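Local coordinates for ethylbenzene dehydrogenase alpha-subunit (Aromatoleum aromaticum, PDB 2IVF), which is the alpha subunit of a molybdenum enzyme of the molybdopterin oxidoreductase family, binding MGD, MD1, a molybdenum atom and an iron/sulfur cluster, at residues 281-289 with 910-919; 837-848 with 966-974. One frame throughout, in Å; residues are numbered along the deposited sequence.

Interaction 1 (281-289 with 910-919); sequences IAPDFNPTT and NVQPKQCIVY. With MGD (2-amino-5,6-dimercapto-7-methyl-3,7,8a,9-tetrahydro-8-oxa-1,3,9,10-tetraaza-anthracen-4-one guanosine dinucleotide), chain M.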
loop_
_atom_site.group_PDB
_atom_site.type_symbol
_atom_site.label_atom_id
_atom_site.label_comp_id
_atom_site.label_asym_id
_atom_site.label_seq_id
_atom_site.Cartn_x
_atom_site.Cartn_y
_atom_site.Cartn_z
ATOM N N ILE A 281 -7.092 -10.900 -15.044
ATOM C CA ILE A 281 -8.051 -10.281 -15.949
ATOM C C ILE A 281 -8.147 -8.819 -15.503
ATOM O O ILE A 281 -8.652 -8.507 -14.410
ATOM C CB ILE A 281 -9.440 -10.943 -15.900
ATOM C CG1 ILE A 281 -9.340 -12.436 -16.120
ATOM C CG2 ILE A 281 -10.364 -10.278 -16.949
ATOM C CD1 ILE A 281 -10.672 -13.169 -15.931
ATOM N N ALA A 282 -7.610 -7.929 -16.337
ATOM C CA ALA A 282 -7.532 -6.517 -16.029
ATOM C C ALA A 282 -7.441 -5.773 -17.355
ATOM O O ALA A 282 -6.781 -6.253 -18.295
ATOM C CB ALA A 282 -6.298 -6.194 -15.164
ATOM N N PRO A 283 -7.981 -4.573 -17.400
ATOM C CA PRO A 283 -7.826 -3.801 -18.630
ATOM C C PRO A 283 -6.376 -3.407 -18.849
ATOM O O PRO A 283 -5.881 -3.523 -19.974
ATOM C CB PRO A 283 -8.746 -2.601 -18.439
ATOM C CG PRO A 283 -9.201 -2.647 -17.069
ATOM C CD PRO A 283 -8.817 -3.910 -16.405
ATOM N N ASP A 284 -5.706 -3.018 -17.776
ATOM C CA ASP A 284 -4.290 -2.693 -17.788
ATOM C C ASP A 284 -3.481 -3.910 -17.401
ATOM O O ASP A 284 -3.948 -4.809 -16.687
ATOM C CB ASP A 284 -3.963 -1.515 -16.871
ATOM C CG ASP A 284 -4.482 -1.698 -15.430
ATOM O OD1 ASP A 284 -5.679 -1.927 -15.268
ATOM O OD2 ASP A 284 -3.691 -1.550 -14.492
ATOM N N PHE A 285 -2.253 -3.949 -17.869
ATOM C CA PHE A 285 -1.292 -4.968 -17.403
ATOM C C PHE A 285 -0.920 -4.533 -16.007
ATOM O O PHE A 285 0.072 -3.861 -15.815
ATOM C CB PHE A 285 -0.076 -4.980 -18.339
ATOM C CG PHE A 285 0.895 -6.113 -18.119
ATOM C CD1 PHE A 285 0.504 -7.438 -18.292
ATOM C CD2 PHE A 285 2.209 -5.846 -17.812
ATOM C CE1 PHE A 285 1.425 -8.473 -18.129
ATOM C CE2 PHE A 285 3.128 -6.886 -17.665
ATOM C CZ PHE A 285 2.739 -8.176 -17.833
ATOM N N ASN A 286 -1.739 -4.919 -15.020
ATOM C CA ASN A 286 -1.768 -4.251 -13.726
ATOM C C ASN A 286 -0.640 -4.719 -12.783
ATOM O O ASN A 286 0.167 -5.592 -13.154
ATOM C CB ASN A 286 -3.212 -4.331 -13.144
ATOM C CG ASN A 286 -3.472 -5.560 -12.294
ATOM O OD1 ASN A 286 -2.646 -6.453 -12.192
ATOM N ND2 ASN A 286 -4.675 -5.618 -11.689
ATOM N N PRO A 287 -0.486 -4.050 -11.656
ATOM C CA PRO A 287 0.638 -4.332 -10.746
ATOM C C PRO A 287 0.752 -5.750 -10.210
ATOM O O PRO A 287 1.790 -6.080 -9.653
ATOM C CB PRO A 287 0.450 -3.308 -9.616
ATOM C CG PRO A 287 -0.229 -2.170 -10.297
ATOM C CD PRO A 287 -1.240 -2.872 -11.215
ATOM N N THR A 288 -0.282 -6.575 -10.401
ATOM C CA THR A 288 -0.276 -7.975 -9.935
ATOM C C THR A 288 0.301 -8.907 -11.013
ATOM O O THR A 288 0.590 -10.079 -10.765
ATOM C CB THR A 288 -1.688 -8.333 -9.470
ATOM O OG1 THR A 288 -2.074 -7.421 -8.412
ATOM C CG2 THR A 288 -1.795 -9.751 -8.923
ATOM N N THR A 289 0.500 -8.378 -12.224
ATOM C CA THR A 289 0.947 -9.222 -13.339
ATOM C C THR A 289 2.319 -9.850 -13.230
ATOM O O THR A 289 2.619 -10.747 -13.969
ATOM C CB THR A 289 0.813 -8.481 -14.685
ATOM O OG1 THR A 289 1.602 -7.269 -14.668
ATOM C CG2 THR A 289 -0.687 -8.204 -14.961
ATOM N N ASN A 910 1.814 0.068 -19.850
ATOM C CA ASN A 910 0.979 -0.970 -19.300
ATOM C C ASN A 910 -0.467 -0.539 -19.107
ATOM O O ASN A 910 -1.269 -1.339 -18.704
ATOM C CB ASN A 910 1.538 -1.532 -18.003
ATOM C CG ASN A 910 1.769 -0.467 -16.952
ATOM O OD1 ASN A 910 0.964 0.430 -16.788
ATOM N ND2 ASN A 910 2.885 -0.554 -16.270
ATOM N N VAL A 911 -0.763 0.718 -19.375
ATOM C CA VAL A 911 -2.156 1.203 -19.353
ATOM C C VAL A 911 -2.794 0.893 -20.682
ATOM O O VAL A 911 -2.212 1.143 -21.752
ATOM C CB VAL A 911 -2.192 2.713 -19.102
ATOM C CG1 VAL A 911 -3.654 3.225 -19.135
ATOM C CG2 VAL A 911 -1.536 3.022 -17.767
ATOM N N GLN A 912 -4.010 0.375 -20.665
ATOM C CA GLN A 912 -4.675 0.105 -21.930
ATOM C C GLN A 912 -4.949 1.407 -22.653
ATOM O O GLN A 912 -5.360 2.413 -22.015
ATOM C CB GLN A 912 -5.970 -0.664 -21.685
ATOM C CG GLN A 912 -6.647 -1.055 -22.958
ATOM C CD GLN A 912 -7.846 -1.968 -22.742
ATOM O OE1 GLN A 912 -8.858 -1.792 -23.381
ATOM N NE2 GLN A 912 -7.726 -2.948 -21.851
ATOM N N PRO A 913 -4.755 1.443 -23.983
ATOM C CA PRO A 913 -5.202 2.645 -24.692
ATOM C C PRO A 913 -6.642 3.058 -24.373
ATOM O O PRO A 913 -7.555 2.215 -24.422
ATOM C CB PRO A 913 -5.125 2.232 -26.169
ATOM C CG PRO A 913 -3.917 1.298 -26.193
ATOM C CD PRO A 913 -4.123 0.482 -24.909
ATOM N N LYS A 914 -6.813 4.341 -24.075
ATOM C CA LYS A 914 -8.119 4.963 -23.752
ATOM C C LYS A 914 -8.660 4.512 -22.409
ATOM O O LYS A 914 -9.782 4.792 -22.067
ATOM C CB LYS A 914 -9.146 4.770 -24.863
ATOM C CG LYS A 914 -8.679 5.250 -26.265
ATOM C CD LYS A 914 -7.974 6.606 -26.271
ATOM C CE LYS A 914 -7.362 6.935 -27.688
ATOM N NZ LYS A 914 -6.189 6.004 -27.991
ATOM N N GLN A 915 -7.826 3.858 -21.641
ATOM C CA GLN A 915 -8.058 3.698 -20.206
ATOM C C GLN A 915 -7.200 4.782 -19.542
ATOM O O GLN A 915 -6.127 5.094 -20.046
ATOM C CB GLN A 915 -7.600 2.313 -19.745
ATOM C CG GLN A 915 -7.687 2.049 -18.218
ATOM C CD GLN A 915 -6.908 0.837 -17.764
ATOM O OE1 GLN A 915 -6.038 0.375 -18.463
ATOM N NE2 GLN A 915 -7.215 0.340 -16.567
ATOM N N CYS A 916 -7.624 5.327 -18.407
ATOM C CA CYS A 916 -6.664 6.004 -17.522
ATOM C C CYS A 916 -7.040 5.590 -16.113
ATOM O O CYS A 916 -8.176 5.163 -15.849
ATOM C CB CYS A 916 -6.694 7.521 -17.665
ATOM S SG CYS A 916 -8.337 8.265 -17.325
ATOM N N ILE A 917 -6.071 5.694 -15.222
ATOM C CA ILE A 917 -6.189 5.134 -13.898
ATOM C C ILE A 917 -5.799 6.142 -12.842
ATOM O O ILE A 917 -4.722 6.754 -12.933
ATOM C CB ILE A 917 -5.204 3.972 -13.739
ATOM C CG1 ILE A 917 -5.391 2.945 -14.874
ATOM C CG2 ILE A 917 -5.346 3.313 -12.347
ATOM C CD1 ILE A 917 -4.303 1.843 -14.870
ATOM N N VAL A 918 -6.639 6.284 -11.820
ATOM C CA VAL A 918 -6.264 7.009 -10.615
ATOM C C VAL A 918 -6.605 6.149 -9.412
ATOM O O VAL A 918 -7.764 5.852 -9.167
ATOM C CB VAL A 918 -7.015 8.374 -10.499
ATOM C CG1 VAL A 918 -6.570 9.134 -9.244
ATOM C CG2 VAL A 918 -6.849 9.230 -11.772
ATOM N N TYR A 919 -5.569 5.677 -8.734
ATOM C CA TYR A 919 -5.698 4.977 -7.456
ATOM C C TYR A 919 -5.967 6.082 -6.486
ATOM O O TYR A 919 -5.372 7.140 -6.627
ATOM C CB TYR A 919 -4.364 4.332 -7.092
ATOM C CG TYR A 919 -3.936 3.292 -8.088
ATOM C CD1 TYR A 919 -4.528 2.050 -8.096
ATOM C CD2 TYR A 919 -2.908 3.545 -8.998
ATOM C CE1 TYR A 919 -4.121 1.084 -8.995
ATOM C CE2 TYR A 919 -2.535 2.600 -9.911
ATOM C CZ TYR A 919 -3.109 1.368 -9.878
ATOM O OH TYR A 919 -2.765 0.410 -10.775
HETATM P PB MGD M . -9.246 -2.721 -6.604
HETATM O O1B MGD M . -8.067 -2.099 -5.940
HETATM O O2B MGD M . -10.357 -1.790 -6.931
HETATM O O3B MGD M . -9.895 -3.944 -5.850
HETATM O O3A MGD M . -8.880 -4.108 -3.519
HETATM P PA MGD M . -9.275 -5.000 -4.781
HETATM O O1A MGD M . -8.027 -5.624 -5.232
HETATM O O2A MGD M . -10.395 -5.863 -4.452
HETATM O "O5'" MGD M . -8.785 -3.434 -7.969
HETATM C "C5'" MGD M . -8.029 -2.683 -8.930
HETATM C "C4'" MGD M . -7.977 -3.435 -10.257
HETATM O "O4'" MGD M . -9.266 -3.457 -10.854
HETATM C "C3'" MGD M . -7.185 -2.508 -11.149
HETATM O "O3'" MGD M . -5.824 -2.915 -11.067
HETATM C "C2'" MGD M . -7.790 -2.771 -12.534
HETATM O "O2'" MGD M . -6.813 -3.409 -13.379
HETATM C "C1'" MGD M . -8.978 -3.701 -12.239
HETATM N N9 MGD M . -10.136 -3.286 -13.067
HETATM C C8 MGD M . -10.712 -2.077 -13.150
HETATM N N7 MGD M . -11.766 -2.110 -13.974
HETATM C C5 MGD M . -11.860 -3.392 -14.409
HETATM C C6 MGD M . -12.684 -4.092 -15.280
HETATM O O6 MGD M . -13.617 -3.599 -15.925
HETATM N N1 MGD M . -12.433 -5.457 -15.448
HETATM C C2 MGD M . -11.393 -6.162 -14.824
HETATM N N2 MGD M . -11.217 -7.506 -15.070
HETATM N N3 MGD M . -10.625 -5.472 -13.969
HETATM C C4 MGD M . -10.830 -4.132 -13.786
HETATM C C10 MGD M . -9.821 -3.353 -2.848
HETATM C C11 MGD M . -9.665 -3.601 -1.368
HETATM O O11 MGD M . -8.381 -3.276 -1.023
HETATM C C12 MGD M . -10.696 -2.885 -0.483
HETATM S S12 MGD M . -12.353 -2.626 -1.012
HETATM C C13 MGD M . -10.323 -2.437 0.759
HETATM S S13 MGD M . -11.495 -1.656 1.765
HETATM C C14 MGD M . -8.921 -2.597 1.237
HETATM N N15 MGD M . -8.249 -1.283 1.023
HETATM C C16 MGD M . -6.863 -1.198 0.789
HETATM C C17 MGD M . -6.185 -0.008 0.733
HETATM O O17 MGD M . -6.778 1.089 0.867
HETATM N N18 MGD M . -4.798 -0.049 0.487
HETATM C C19 MGD M . -4.108 -1.210 0.327
HETATM N N19 MGD M . -2.783 -1.134 0.091
HETATM N N20 MGD M . -4.812 -2.351 0.352
HETATM C C21 MGD M . -6.131 -2.366 0.606
HETATM N N22 MGD M . -6.830 -3.569 0.639
HETATM C C23 MGD M . -8.229 -3.665 0.343
HETATM O O HOH W 1 -4.715 -0.703 -12.249
#
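Asp284 OD1 is gripped by two groups: NE2 of Gln915, 3.0 Å away across the contact, and the ribose hydroxyl O2' of MGD, which donates to it at 2.7 Å. The amide bond is nearly straight (173°), but NE2 meets OD1 from above the carboxylate plane. Thr846 is a second partner of the same NE2. The other oxygen, OD2, accepts a hydrogen bond from a water that also bonds Tyr919 OH and MGD O3', while CD1 of Ile917 packs against OD2 at 3.5 Å. With chi1 at 53°, CG of Asp284 lies between the backbone N and the carbonyl carbon, bringing OD1 to both the ribose hydroxyl and the amide. Gln912 stretches an extended side chain to Pro283 O, its NE2 donating at 2.7 Å; NE2 also bonds Val298. Phe285 N donates to Asn910 O at 2.9 Å. Asn910 ND2 turns to Asp133 of the beta-subunit chain. Asn286 ND2 adds a bond to MGD O3', and Ile281 O accepts one from guanine N2. Segment 281-289 thus reads both base and ribose, while Gln915 of 910-919 holds the carboxylate that meets the ribose. Two donors and a water converging on one buried carboxylate would probably stabilise its negative charge.

Interaction 2 (837-848 with 966-974); sequences VGGDHPFKITGG and DRGVRVSIK. With MD1 (phosphoric acid 4-(2-amino-4-oxo-3,4,5,6,-tetrahydro-pteridin-6-yl)-2-hydroxy-3,4-dimercapto-but-3-en-yl ester guanylate ester), chain N.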
loop_
_atom_site.group_PDB
_atom_site.type_symbol
_atom_site.label_atom_id
_atom_site.label_comp_id
_atom_site.label_asym_id
_atom_site.label_seq_id
_atom_site.Cartn_x
_atom_site.Cartn_y
_atom_site.Cartn_z
ATOM N N VAL A 837 -21.483 7.369 -18.557
ATOM C CA VAL A 837 -21.511 8.250 -17.401
ATOM C C VAL A 837 -20.454 9.346 -17.588
ATOM O O VAL A 837 -19.278 9.039 -17.792
ATOM C CB VAL A 837 -21.181 7.499 -16.106
ATOM C CG1 VAL A 837 -21.345 8.424 -14.883
ATOM C CG2 VAL A 837 -22.005 6.157 -15.973
ATOM N N GLY A 838 -20.881 10.608 -17.469
ATOM C CA GLY A 838 -20.016 11.749 -17.671
ATOM C C GLY A 838 -20.119 12.359 -19.056
ATOM O O GLY A 838 -19.601 13.443 -19.285
ATOM N N GLY A 839 -20.738 11.657 -19.989
ATOM C CA GLY A 839 -20.937 12.194 -21.351
ATOM C C GLY A 839 -20.029 11.453 -22.300
ATOM O O GLY A 839 -19.387 10.476 -21.934
ATOM N N ASP A 840 -19.977 11.918 -23.531
ATOM C CA ASP A 840 -19.251 11.241 -24.553
ATOM C C ASP A 840 -17.826 11.755 -24.575
ATOM O O ASP A 840 -17.493 12.711 -25.296
ATOM C CB ASP A 840 -19.922 11.483 -25.902
ATOM C CG ASP A 840 -19.268 10.671 -27.002
ATOM O OD1 ASP A 840 -18.398 9.838 -26.669
ATOM O OD2 ASP A 840 -19.590 10.890 -28.167
ATOM N N HIS A 841 -16.987 11.119 -23.778
ATOM C CA HIS A 841 -15.606 11.478 -23.650
ATOM C C HIS A 841 -14.859 10.207 -23.857
ATOM O O HIS A 841 -15.378 9.140 -23.568
ATOM C CB HIS A 841 -15.323 12.069 -22.252
ATOM C CG HIS A 841 -15.904 13.440 -22.057
ATOM N ND1 HIS A 841 -17.118 13.654 -21.435
ATOM C CD2 HIS A 841 -15.464 14.651 -22.439
ATOM C CE1 HIS A 841 -17.406 14.939 -21.467
ATOM N NE2 HIS A 841 -16.415 15.572 -22.061
ATOM N N PRO A 842 -13.642 10.306 -24.373
ATOM C CA PRO A 842 -12.997 9.120 -24.901
ATOM C C PRO A 842 -12.268 8.201 -23.938
ATOM O O PRO A 842 -12.077 7.051 -24.310
ATOM C CB PRO A 842 -12.020 9.690 -25.923
ATOM C CG PRO A 842 -11.603 10.914 -25.342
ATOM C CD PRO A 842 -12.796 11.483 -24.575
ATOM N N PHE A 843 -11.877 8.638 -22.734
ATOM C CA PHE A 843 -11.186 7.720 -21.838
ATOM C C PHE A 843 -12.205 7.101 -20.899
ATOM O O PHE A 843 -13.214 7.714 -20.565
ATOM C CB PHE A 843 -10.090 8.377 -21.000
ATOM C CG PHE A 843 -8.933 8.868 -21.809
ATOM C CD1 PHE A 843 -9.025 10.074 -22.474
ATOM C CD2 PHE A 843 -7.761 8.101 -21.947
ATOM C CE1 PHE A 843 -7.966 10.539 -23.247
ATOM C CE2 PHE A 843 -6.702 8.566 -22.720
ATOM C CZ PHE A 843 -6.798 9.779 -23.350
ATOM N N LYS A 844 -11.937 5.871 -20.514
ATOM C CA LYS A 844 -12.639 5.211 -19.414
ATOM C C LYS A 844 -11.713 5.201 -18.220
ATOM O O LYS A 844 -10.608 4.652 -18.283
ATOM C CB LYS A 844 -13.062 3.809 -19.806
ATOM C CG LYS A 844 -14.323 3.783 -20.613
ATOM C CD LYS A 844 -14.842 2.360 -20.643
ATOM C CE LYS A 844 -16.131 2.265 -21.372
ATOM N NZ LYS A 844 -16.580 0.857 -21.381
ATOM N N ILE A 845 -12.159 5.827 -17.122
ATOM C CA ILE A 845 -11.315 5.971 -15.968
ATOM C C ILE A 845 -11.577 4.820 -15.013
ATOM O O ILE A 845 -12.724 4.528 -14.658
ATOM C CB ILE A 845 -11.502 7.373 -15.300
ATOM C CG1 ILE A 845 -10.410 7.623 -14.251
ATOM C CG2 ILE A 845 -12.944 7.569 -14.719
ATOM C CD1 ILE A 845 -10.178 9.143 -14.060
ATOM N N THR A 846 -10.498 4.193 -14.584
ATOM C CA THR A 846 -10.567 3.175 -13.587
ATOM C C THR A 846 -9.711 3.582 -12.384
ATOM O O THR A 846 -8.956 4.579 -12.422
ATOM C CB THR A 846 -10.130 1.783 -14.129
ATOM O OG1 THR A 846 -8.739 1.786 -14.474
ATOM C CG2 THR A 846 -10.995 1.341 -15.349
ATOM N N GLY A 847 -9.841 2.822 -11.308
ATOM C CA GLY A 847 -9.089 3.085 -10.103
ATOM C C GLY A 847 -8.567 1.851 -9.410
ATOM O O GLY A 847 -8.404 0.793 -10.005
ATOM N N GLY A 848 -8.339 1.998 -8.113
ATOM C CA GLY A 848 -7.874 0.860 -7.323
ATOM C C GLY A 848 -7.461 1.417 -5.990
ATOM O O GLY A 848 -7.230 2.629 -5.832
ATOM N N ASP A 966 -18.138 3.908 -10.365
ATOM C CA ASP A 966 -17.154 4.818 -10.908
ATOM C C ASP A 966 -16.191 4.225 -11.964
ATOM O O ASP A 966 -15.492 4.966 -12.659
ATOM C CB ASP A 966 -16.323 5.427 -9.775
ATOM C CG ASP A 966 -15.526 4.414 -9.042
ATOM O OD1 ASP A 966 -14.535 3.878 -9.621
ATOM O OD2 ASP A 966 -15.809 4.220 -7.848
ATOM N N ARG A 967 -16.128 2.898 -12.064
ATOM C CA ARG A 967 -15.169 2.274 -12.917
ATOM C C ARG A 967 -15.708 2.335 -14.345
ATOM O O ARG A 967 -16.792 1.773 -14.658
ATOM C CB ARG A 967 -14.933 0.821 -12.466
ATOM C CG ARG A 967 -14.435 0.635 -11.045
ATOM C CD ARG A 967 -12.943 1.045 -10.949
ATOM N NE ARG A 967 -12.284 0.583 -9.738
ATOM C CZ ARG A 967 -12.087 1.296 -8.636
ATOM N NH1 ARG A 967 -12.495 2.548 -8.535
ATOM N NH2 ARG A 967 -11.448 0.747 -7.618
ATOM N N GLY A 968 -14.995 3.068 -15.206
ATOM C CA GLY A 968 -15.374 3.190 -16.585
ATOM C C GLY A 968 -16.099 4.482 -16.892
ATOM O O GLY A 968 -16.553 4.692 -18.004
ATOM N N VAL A 969 -16.225 5.358 -15.892
ATOM C CA VAL A 969 -16.752 6.679 -16.140
ATOM C C VAL A 969 -15.919 7.334 -17.245
ATOM O O VAL A 969 -14.700 7.091 -17.382
ATOM C CB VAL A 969 -16.804 7.506 -14.863
ATOM C CG1 VAL A 969 -17.028 9.044 -15.163
ATOM C CG2 VAL A 969 -17.953 6.953 -13.967
ATOM N N ARG A 970 -16.584 8.134 -18.049
ATOM C CA ARG A 970 -15.935 8.794 -19.138
ATOM C C ARG A 970 -15.266 10.081 -18.696
ATOM O O ARG A 970 -15.879 10.921 -18.040
ATOM C CB ARG A 970 -16.951 9.133 -20.225
ATOM C CG ARG A 970 -17.609 7.915 -20.861
ATOM C CD ARG A 970 -16.616 6.844 -21.292
ATOM N NE ARG A 970 -17.196 5.745 -22.071
ATOM C CZ ARG A 970 -17.319 5.737 -23.414
ATOM N NH1 ARG A 970 -16.932 6.755 -24.178
ATOM N NH2 ARG A 970 -17.841 4.686 -24.036
ATOM N N VAL A 971 -14.026 10.259 -19.136
ATOM C CA VAL A 971 -13.322 11.510 -18.973
ATOM C C VAL A 971 -12.584 11.857 -20.249
ATOM O O VAL A 971 -12.282 10.985 -21.034
ATOM C CB VAL A 971 -12.319 11.465 -17.827
ATOM C CG1 VAL A 971 -13.068 11.181 -16.526
ATOM C CG2 VAL A 971 -11.176 10.453 -18.101
ATOM N N SER A 972 -12.381 13.155 -20.458
ATOM C CA SER A 972 -11.436 13.680 -21.444
ATOM C C SER A 972 -10.178 14.119 -20.680
ATOM O O SER A 972 -10.251 14.405 -19.505
ATOM C CB SER A 972 -12.072 14.855 -22.157
ATOM O OG SER A 972 -12.875 14.438 -23.258
ATOM N N ILE A 973 -9.030 14.150 -21.338
ATOM C CA ILE A 973 -7.798 14.598 -20.700
ATOM C C ILE A 973 -7.137 15.649 -21.585
ATOM O O ILE A 973 -7.087 15.507 -22.802
ATOM C CB ILE A 973 -6.839 13.407 -20.456
ATOM C CG1 ILE A 973 -7.504 12.327 -19.613
ATOM C CG2 ILE A 973 -5.550 13.882 -19.813
ATOM C CD1 ILE A 973 -6.745 10.910 -19.627
ATOM N N LYS A 974 -6.631 16.718 -20.986
ATOM C CA LYS A 974 -5.810 17.669 -21.715
ATOM C C LYS A 974 -4.637 18.092 -20.821
ATOM O O LYS A 974 -4.708 17.962 -19.595
ATOM C CB LYS A 974 -6.656 18.863 -22.137
ATOM C CG LYS A 974 -7.138 19.704 -21.004
ATOM C CD LYS A 974 -8.050 20.771 -21.553
ATOM C CE LYS A 974 -8.473 21.785 -20.501
ATOM N NZ LYS A 974 -9.122 22.979 -21.228
HETATM P PB MD1 N . -13.113 5.916 3.918
HETATM O O3B MD1 N . -11.546 6.118 3.988
HETATM O O1B MD1 N . -13.470 4.915 4.957
HETATM O O2B MD1 N . -13.849 7.189 3.750
HETATM O O3A MD1 N . -13.261 5.190 2.515
HETATM C C10 MD1 N . -13.215 3.754 2.366
HETATM C C11 MD1 N . -13.214 3.541 0.861
HETATM O O11 MD1 N . -11.828 3.832 0.471
HETATM C C12 MD1 N . -13.508 2.102 0.536
HETATM S S12 MD1 N . -13.393 0.867 1.714
HETATM C C13 MD1 N . -13.815 1.710 -0.743
HETATM S S13 MD1 N . -14.097 0.097 -1.151
HETATM C C14 MD1 N . -13.951 2.671 -1.861
HETATM N N15 MD1 N . -13.084 2.540 -2.983
HETATM C C16 MD1 N . -13.072 3.472 -3.988
HETATM C C15 MD1 N . -12.290 3.201 -5.095
HETATM O O14 MD1 N . -11.621 2.137 -5.186
HETATM N N17 MD1 N . -12.251 4.194 -6.021
HETATM C C17 MD1 N . -13.009 5.357 -5.889
HETATM N N16 MD1 N . -12.913 6.245 -6.869
HETATM N N18 MD1 N . -13.796 5.563 -4.820
HETATM C C20 MD1 N . -13.836 4.637 -3.886
HETATM N N8 MD1 N . -14.669 4.814 -2.828
HETATM C C7 MD1 N . -14.764 3.932 -1.697
HETATM P PA MD1 N . -10.614 7.352 4.435
HETATM O O1A MD1 N . -9.314 6.729 4.825
HETATM O O2A MD1 N . -10.591 8.328 3.322
HETATM O "O5'" MD1 N . -11.311 8.014 5.688
HETATM C "C5'" MD1 N . -11.268 7.269 6.900
HETATM C "C4'" MD1 N . -10.788 8.131 7.994
HETATM O "O4'" MD1 N . -10.635 7.232 9.085
HETATM C "C1'" MD1 N . -9.585 7.801 9.868
HETATM N N9 MD1 N . -8.963 6.868 10.818
HETATM C C4 MD1 N . -9.193 6.902 12.122
HETATM N N3 MD1 N . -10.009 7.716 12.834
HETATM C C2 MD1 N . -10.108 7.574 14.155
HETATM N N2 MD1 N . -10.936 8.375 14.877
HETATM N N1 MD1 N . -9.299 6.640 14.772
HETATM C C6 MD1 N . -8.449 5.785 14.111
HETATM O O6 MD1 N . -7.825 4.939 14.752
HETATM C C5 MD1 N . -8.394 5.910 12.715
HETATM N N7 MD1 N . -7.705 5.316 11.747
HETATM C C8 MD1 N . -8.068 5.900 10.601
HETATM C "C2'" MD1 N . -8.546 8.254 8.847
HETATM O "O2'" MD1 N . -7.676 9.305 9.331
HETATM C "C3'" MD1 N . -9.396 8.664 7.635
HETATM O "O3'" MD1 N . -9.449 10.105 7.469
HETATM O O HOH W 2 -17.195 7.418 -27.505
HETATM O O HOH W 3 -18.940 2.294 -22.585
#
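Strand 843-846, part of the molybdopterin dinucleotide binding domain family, pairs with the C-terminal strand 969-974, and the turn leading into the second strand reaches the pterin of MD1. Their directions are strongly splayed, 116° apart, but the bridges are antiparallel. Phe843 and Val971 form a hydrogen-bonded pair, with Phe843 N giving to Val971 O at 2.9 Å and Val971 N returning to Phe843 O. Further along, Ile845 O accepts from Gly968 N, in that turn, at 2.8 Å. On the apolar side, CD1 of Ile973 sits over the centre of the Phe843 ring, 3.5 Å from its centroid and only 4° off the normal, a CH-pi contact. Ile845 CG2 lies alongside Val969 CB and touches Val971 CG1, all three on the same face as the Phe843 ring. The family belongs to the double-psi beta-barrel clan, and this meeting with the C-terminal strand is consistent with that fold. On the other face, Arg970 bends at chi2 (-49°), which brings its guanidinium edge to the carbonyl of His841; NH1 donates to His841 O at 2.9 Å with the oxygen in the guanidinium plane, and NH2 holds a water that Lys844 NZ reaches weakly. The amine of Lys844 is otherwise held by Thr834 and Val300. Arg970 N meanwhile bonds Val837 O, tying down the start of loop 837-841. At the ligand end, Arg967 lays one guanidinium face over the Gly847 backbone, with Gly847 C 3.5 Å above its plane. NH2 donates to O14 of MD1 at 2.8 Å, the oxygen lying in the plane at the edge, and also makes a salt bridge to O2B of MGD. NH1 is bridged to Asp966 OD1 through the syn lone pair at 2.7 Å, and Arg615 holds the other oxygen of that carboxylate.

How the interactions relate
Interactions 1 and 2 lie about 13 Å apart between centres and are joined through one sheet, in which strand 915-917 runs beside strand 843-846. Cys916 O is 2.8 Å from Thr846 N, and Lys914 O is 2.9 Å from Lys844 N, both probable hydrogen bonds. Side chains join them too: Ile917 CG1 packs 3.6 Å from Thr846 OG1. With 969-974 on its other edge, strand 843-846 is the element that links the two contacts. Both contacts meet MGD, 281-289 at its guanosine and Arg967 at a phosphate oxygen. The Arg967 side chain is about 9 Å from the molybdenum atom, that of Tyr919 about 13 Å.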